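Histidinol-phosphate aminotransferase (Clostridium acetobutylicum, PDB 3FTB) probably transfers amino groups using pyridoxal 5'-phosphate, with histidinol phosphate as its likely substrate. Local coordinates at residues A[33-45]-A[262-274]. Residues are numbered along the deposited sequence; the frame is centred on the assembly and turned at random.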
loop_
_atom_site.group_PDB
_atom_site.type_symbol
_atom_site.label_atom_id
_atom_site.label_comp_id
_atom_site.label_asym_id
_atom_site.label_seq_id
_atom_site.Cartn_x
_atom_site.Cartn_y
_atom_site.Cartn_z
ATOM N N SER A 33 -16.019 -15.522 -6.011
ATOM C CA SER A 33 -14.786 -15.376 -5.242
ATOM C C SER A 33 -13.913 -16.641 -5.234
ATOM O O SER A 33 -14.376 -17.740 -4.910
ATOM C CB SER A 33 -15.117 -14.969 -3.810
ATOM O OG SER A 33 -14.065 -15.338 -2.939
ATOM N N ASN A 34 -12.643 -16.480 -5.585
ATOM C CA ASN A 34 -11.722 -17.611 -5.643
ATOM C C ASN A 34 -10.634 -17.546 -4.574
ATOM O O ASN A 34 -9.447 -17.638 -4.870
ATOM C CB ASN A 34 -11.072 -17.709 -7.025
ATOM C CG ASN A 34 -12.070 -17.554 -8.164
ATOM O OD1 ASN A 34 -11.775 -16.898 -9.158
ATOM N ND2 ASN A 34 -13.240 -18.164 -8.032
ATOM N N ILE A 35 -11.042 -17.386 -3.324
ATOM C CA ILE A 35 -10.102 -17.441 -2.217
ATOM C C ILE A 35 -10.139 -18.851 -1.655
ATOM O O ILE A 35 -11.177 -19.508 -1.697
ATOM C CB ILE A 35 -10.448 -16.426 -1.103
ATOM C CG1 ILE A 35 -10.582 -15.009 -1.689
ATOM C CG2 ILE A 35 -9.405 -16.476 0.043
ATOM C CD1 ILE A 35 -9.329 -14.489 -2.424
ATOM N N ASN A 36 -8.995 -19.306 -1.152
ATOM C CA ASN A 36 -8.845 -20.630 -0.556
ATOM C C ASN A 36 -9.820 -20.826 0.601
ATOM O O ASN A 36 -9.884 -20.003 1.511
ATOM C CB ASN A 36 -7.391 -20.803 -0.083
ATOM C CG ASN A 36 -7.046 -22.234 0.293
ATOM O OD1 ASN A 36 -7.794 -22.907 1.003
ATOM N ND2 ASN A 36 -5.881 -22.693 -0.160
ATOM N N PRO A 37 -10.582 -21.928 0.573
ATOM C CA PRO A 37 -11.630 -22.237 1.545
ATOM C C PRO A 37 -11.054 -22.783 2.852
ATOM O O PRO A 37 -11.701 -22.705 3.898
ATOM C CB PRO A 37 -12.405 -23.335 0.821
ATOM C CG PRO A 37 -11.314 -24.119 0.232
ATOM C CD PRO A 37 -10.437 -23.037 -0.383
ATOM N N LEU A 38 -9.846 -23.333 2.784
ATOM C CA LEU A 38 -9.201 -23.927 3.949
ATOM C C LEU A 38 -8.687 -22.877 4.931
ATOM O O LEU A 38 -7.925 -23.193 5.848
ATOM C CB LEU A 38 -8.081 -24.864 3.506
ATOM C CG LEU A 38 -8.686 -26.116 2.871
ATOM C CD1 LEU A 38 -7.828 -26.663 1.737
ATOM C CD2 LEU A 38 -8.940 -27.167 3.940
ATOM N N GLY A 39 -9.116 -21.632 4.726
ATOM C CA GLY A 39 -8.869 -20.543 5.653
ATOM C C GLY A 39 -7.438 -20.063 5.810
ATOM O O GLY A 39 -6.530 -20.513 5.114
ATOM N N ILE A 40 -7.260 -19.139 6.754
ATOM C CA ILE A 40 -5.977 -18.516 7.068
ATOM C C ILE A 40 -4.990 -19.531 7.637
ATOM O O ILE A 40 -5.350 -20.313 8.514
ATOM C CB ILE A 40 -6.191 -17.377 8.096
ATOM C CG1 ILE A 40 -7.204 -16.357 7.553
ATOM C CG2 ILE A 40 -4.868 -16.721 8.480
ATOM C CD1 ILE A 40 -7.842 -15.471 8.622
ATOM N N PRO A 41 -3.743 -19.526 7.133
ATOM C CA PRO A 41 -2.712 -20.443 7.638
ATOM C C PRO A 41 -2.585 -20.384 9.157
ATOM O O PRO A 41 -2.570 -19.305 9.767
ATOM C CB PRO A 41 -1.429 -19.927 6.981
ATOM C CG PRO A 41 -1.893 -19.307 5.725
ATOM C CD PRO A 41 -3.237 -18.689 6.033
ATOM N N LYS A 42 -2.499 -21.557 9.766
ATOM C CA LYS A 42 -2.448 -21.632 11.209
ATOM C C LYS A 42 -1.188 -20.945 11.713
ATOM O O LYS A 42 -1.095 -20.589 12.885
ATOM C CB LYS A 42 -2.525 -23.089 11.660
ATOM C CG LYS A 42 -3.867 -23.738 11.338
ATOM C CD LYS A 42 -4.049 -25.086 12.028
ATOM C CE LYS A 42 -5.405 -25.717 11.703
ATOM N NZ LYS A 42 -5.475 -26.199 10.296
ATOM N N SER A 43 -0.230 -20.737 10.814
ATOM C CA SER A 43 1.050 -20.141 11.181
ATOM C C SER A 43 0.991 -18.612 11.265
ATOM O O SER A 43 1.946 -17.963 11.698
ATOM C CB SER A 43 2.141 -20.573 10.199
ATOM O OG SER A 43 1.873 -20.108 8.886
ATOM N N PHE A 44 -0.127 -18.034 10.856
ATOM C CA PHE A 44 -0.283 -16.597 10.974
ATOM C C PHE A 44 -0.770 -16.233 12.370
ATOM O O PHE A 44 -0.328 -15.251 12.960
ATOM C CB PHE A 44 -1.256 -16.057 9.937
ATOM C CG PHE A 44 -1.457 -14.580 10.040
ATOM C CD1 PHE A 44 -2.382 -14.053 10.935
ATOM C CD2 PHE A 44 -0.694 -13.712 9.277
ATOM C CE1 PHE A 44 -2.559 -12.689 11.053
ATOM C CE2 PHE A 44 -0.872 -12.349 9.383
ATOM C CZ PHE A 44 -1.804 -11.835 10.275
ATOM N N LEU A 45 -1.705 -17.025 12.880
ATOM C CA LEU A 45 -2.167 -16.879 14.248
ATOM C C LEU A 45 -0.966 -17.020 15.184
ATOM O O LEU A 45 -0.733 -16.184 16.055
ATOM C CB LEU A 45 -3.203 -17.963 14.567
ATOM C CG LEU A 45 -4.516 -18.050 13.780
ATOM C CD1 LEU A 45 -4.282 -18.108 12.273
ATOM C CD2 LEU A 45 -5.329 -19.262 14.244
ATOM N N THR A 262 4.599 -25.523 5.115
ATOM C CA THR A 262 4.438 -26.641 4.187
ATOM C C THR A 262 3.184 -27.469 4.464
ATOM O O THR A 262 2.599 -28.032 3.542
ATOM C CB THR A 262 5.694 -27.573 4.163
ATOM O OG1 THR A 262 6.282 -27.628 5.468
ATOM C CG2 THR A 262 6.731 -27.036 3.199
ATOM N N ASN A 263 2.770 -27.545 5.725
ATOM C CA ASN A 263 1.598 -28.356 6.068
ATOM C C ASN A 263 0.243 -27.671 5.820
ATOM O O ASN A 263 -0.805 -28.323 5.811
ATOM C CB ASN A 263 1.709 -28.915 7.488
ATOM C CG ASN A 263 2.740 -30.030 7.589
ATOM O OD1 ASN A 263 2.768 -30.945 6.760
ATOM N ND2 ASN A 263 3.598 -29.958 8.604
ATOM N N TYR A 264 0.273 -26.359 5.616
ATOM C CA TYR A 264 -0.894 -25.641 5.130
ATOM C C TYR A 264 -0.942 -25.836 3.626
ATOM O O TYR A 264 -2.012 -26.011 3.035
ATOM C CB TYR A 264 -0.802 -24.147 5.448
ATOM C CG TYR A 264 -1.918 -23.343 4.823
ATOM C CD1 TYR A 264 -3.112 -23.146 5.496
ATOM C CD2 TYR A 264 -1.787 -22.808 3.547
ATOM C CE1 TYR A 264 -4.138 -22.420 4.930
ATOM C CE2 TYR A 264 -2.817 -22.085 2.965
ATOM C CZ TYR A 264 -3.988 -21.894 3.666
ATOM O OH TYR A 264 -5.024 -21.179 3.108
ATOM N N ILE A 265 0.237 -25.812 3.014
ATOM C CA ILE A 265 0.352 -25.981 1.575
ATOM C C ILE A 265 -0.003 -27.399 1.085
ATOM O O ILE A 265 -0.434 -27.570 -0.049
ATOM C CB ILE A 265 1.762 -25.562 1.091
ATOM C CG1 ILE A 265 2.003 -24.080 1.412
ATOM C CG2 ILE A 265 1.930 -25.831 -0.407
ATOM C CD1 ILE A 265 3.463 -23.614 1.268
ATOM N N GLU A 266 0.160 -28.408 1.934
ATOM C CA GLU A 266 -0.092 -29.792 1.521
ATOM C C GLU A 266 -1.534 -30.219 1.770
ATOM O O GLU A 266 -2.112 -31.019 1.020
ATOM C CB GLU A 266 0.853 -30.744 2.253
ATOM C CG GLU A 266 2.309 -30.613 1.856
ATOM C CD GLU A 266 3.208 -31.502 2.693
ATOM O OE1 GLU A 266 4.335 -31.798 2.242
ATOM O OE2 GLU A 266 2.783 -31.908 3.799
ATOM N N GLU A 267 -2.099 -29.696 2.850
ATOM C CA GLU A 267 -3.488 -29.946 3.183
ATOM C C GLU A 267 -4.363 -29.277 2.114
ATOM O O GLU A 267 -5.468 -29.727 1.806
ATOM C CB GLU A 267 -3.791 -29.383 4.577
ATOM C CG GLU A 267 -5.121 -29.831 5.179
ATOM C CD GLU A 267 -5.727 -28.793 6.121
ATOM O OE1 GLU A 267 -6.968 -28.631 6.107
ATOM O OE2 GLU A 267 -4.964 -28.140 6.863
ATOM N N SER A 268 -3.834 -28.206 1.535
ATOM C CA SER A 268 -4.539 -27.443 0.514
ATOM C C SER A 268 -4.525 -28.184 -0.833
ATOM O O SER A 268 -5.571 -28.369 -1.458
ATOM C CB SER A 268 -3.944 -26.029 0.399
ATOM O OG SER A 268 -4.163 -25.277 1.588
ATOM N N LEU A 269 -3.344 -28.607 -1.277
ATOM C CA LEU A 269 -3.237 -29.471 -2.456
ATOM C C LEU A 269 -4.136 -30.699 -2.315
ATOM O O LEU A 269 -4.808 -31.110 -3.263
ATOM C CB LEU A 269 -1.789 -29.913 -2.671
ATOM C CG LEU A 269 -0.947 -29.079 -3.643
ATOM C CD1 LEU A 269 -1.622 -27.758 -3.981
ATOM C CD2 LEU A 269 0.458 -28.857 -3.097
ATOM N N LEU A 270 -4.136 -31.278 -1.120
ATOM C CA LEU A 270 -4.978 -32.421 -0.808
ATOM C C LEU A 270 -6.424 -32.077 -1.171
ATOM O O LEU A 270 -7.206 -32.926 -1.619
ATOM C CB LEU A 270 -4.866 -32.735 0.686
ATOM C CG LEU A 270 -4.510 -34.165 1.087
ATOM C CD1 LEU A 270 -5.062 -34.474 2.470
ATOM C CD2 LEU A 270 -5.020 -35.171 0.060
ATOM N N TRP A 271 -6.769 -30.809 -0.985
ATOM C CA TRP A 271 -8.120 -30.357 -1.241
ATOM C C TRP A 271 -8.438 -30.343 -2.739
ATOM O O TRP A 271 -9.149 -31.226 -3.212
ATOM C CB TRP A 271 -8.374 -29.003 -0.564
ATOM C CG TRP A 271 -9.446 -28.209 -1.207
ATOM C CD1 TRP A 271 -10.735 -28.595 -1.431
ATOM C CD2 TRP A 271 -9.330 -26.879 -1.716
ATOM N NE1 TRP A 271 -11.427 -27.589 -2.056
ATOM C CE2 TRP A 271 -10.589 -26.523 -2.242
ATOM C CE3 TRP A 271 -8.284 -25.955 -1.781
ATOM C CZ2 TRP A 271 -10.828 -25.283 -2.827
ATOM C CZ3 TRP A 271 -8.526 -24.719 -2.362
ATOM C CH2 TRP A 271 -9.784 -24.398 -2.882
ATOM N N ILE A 272 -7.897 -29.379 -3.487
ATOM C CA ILE A 272 -8.288 -29.209 -4.898
ATOM C C ILE A 272 -7.981 -30.375 -5.808
ATOM O O ILE A 272 -8.647 -30.541 -6.817
ATOM C CB ILE A 272 -7.678 -27.961 -5.587
ATOM C CG1 ILE A 272 -6.343 -27.591 -4.945
ATOM C CG2 ILE A 272 -8.705 -26.819 -5.677
ATOM C CD1 ILE A 272 -5.199 -28.501 -5.353
ATOM N N LYS A 273 -6.952 -31.151 -5.489
ATOM C CA LYS A 273 -6.646 -32.316 -6.306
ATOM C C LYS A 273 -7.905 -33.174 -6.441
ATOM O O LYS A 273 -8.411 -33.380 -7.544
ATOM C CB LYS A 273 -5.477 -33.109 -5.719
ATOM C CG LYS A 273 -4.125 -32.408 -5.871
ATOM C CD LYS A 273 -2.976 -33.325 -5.466
ATOM C CE LYS A 273 -1.626 -32.624 -5.559
ATOM N NZ LYS A 273 -1.284 -32.195 -6.943
ATOM N N LYS A 274 -8.419 -33.630 -5.303
ATOM C CA LYS A 274 -9.669 -34.376 -5.239
ATOM C C LYS A 274 -10.878 -33.552 -5.657
ATOM O O LYS A 274 -11.535 -33.845 -6.655
ATOM C CB LYS A 274 -9.914 -34.877 -3.815
ATOM C CG LYS A 274 -8.982 -35.975 -3.352
ATOM C CD LYS A 274 -9.601 -36.734 -2.189
ATOM C CE LYS A 274 -8.549 -37.500 -1.397
ATOM N NZ LYS A 274 -7.708 -36.606 -0.548
#
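Tyr264 gives its phenol OH to the backbone O of Gly39 at 2.6 Å. This is the one hydrogen bond between the loop 36-41 and the start of helix 262-285. The OH approaches nearly head-on to the carbonyl, with a C=O...O angle of 164°, and Gly39 O lies at the ring edge. Tyr264 CG stands anti to the backbone N (chi1 173°), which carries the ring out from the helix to the loop.

Two prolines lie on aromatic rings. Pro41 CG sits over the centre of the Tyr264 ring, 3.8 Å from its centroid, in a CH-pi contact. Ser268 OG lies by the opposite face, offset toward the rim, and bonds back to Tyr264 O at 2.7 Å. Two helical turns after Tyr264, Pro37 lies over a face of the Trp271 indole, but the spacing there is too tight in the model to be trusted. Ile272 CG2 packs on the other face, and the indole NE1 bonds to Lys342 O.

Leu38 fits alongside the helix. Its CD1 packs against Trp271 CB and is 3.6 Å from Ser268 CA.

Asn36 shapes the loop. Its OD1 accepts from Leu38 N at 2.8 Å, in the carbonyl plane, making an Asx turn. Its ND2 bonds to Phe216 O.

At the outer margin, Lys42 NZ and Glu267 OE2 form a long salt bridge of 4.0 Å.

The contact joins the N-terminal loop to a long helix of the aminotransferase fold. Ile40 and Phe44 also pack on Leu55 of the second subunit. The chemistry implies an anchor made by one buried phenol bond and Pro41 on the Tyr264 ring, with charge pairing probably adding little.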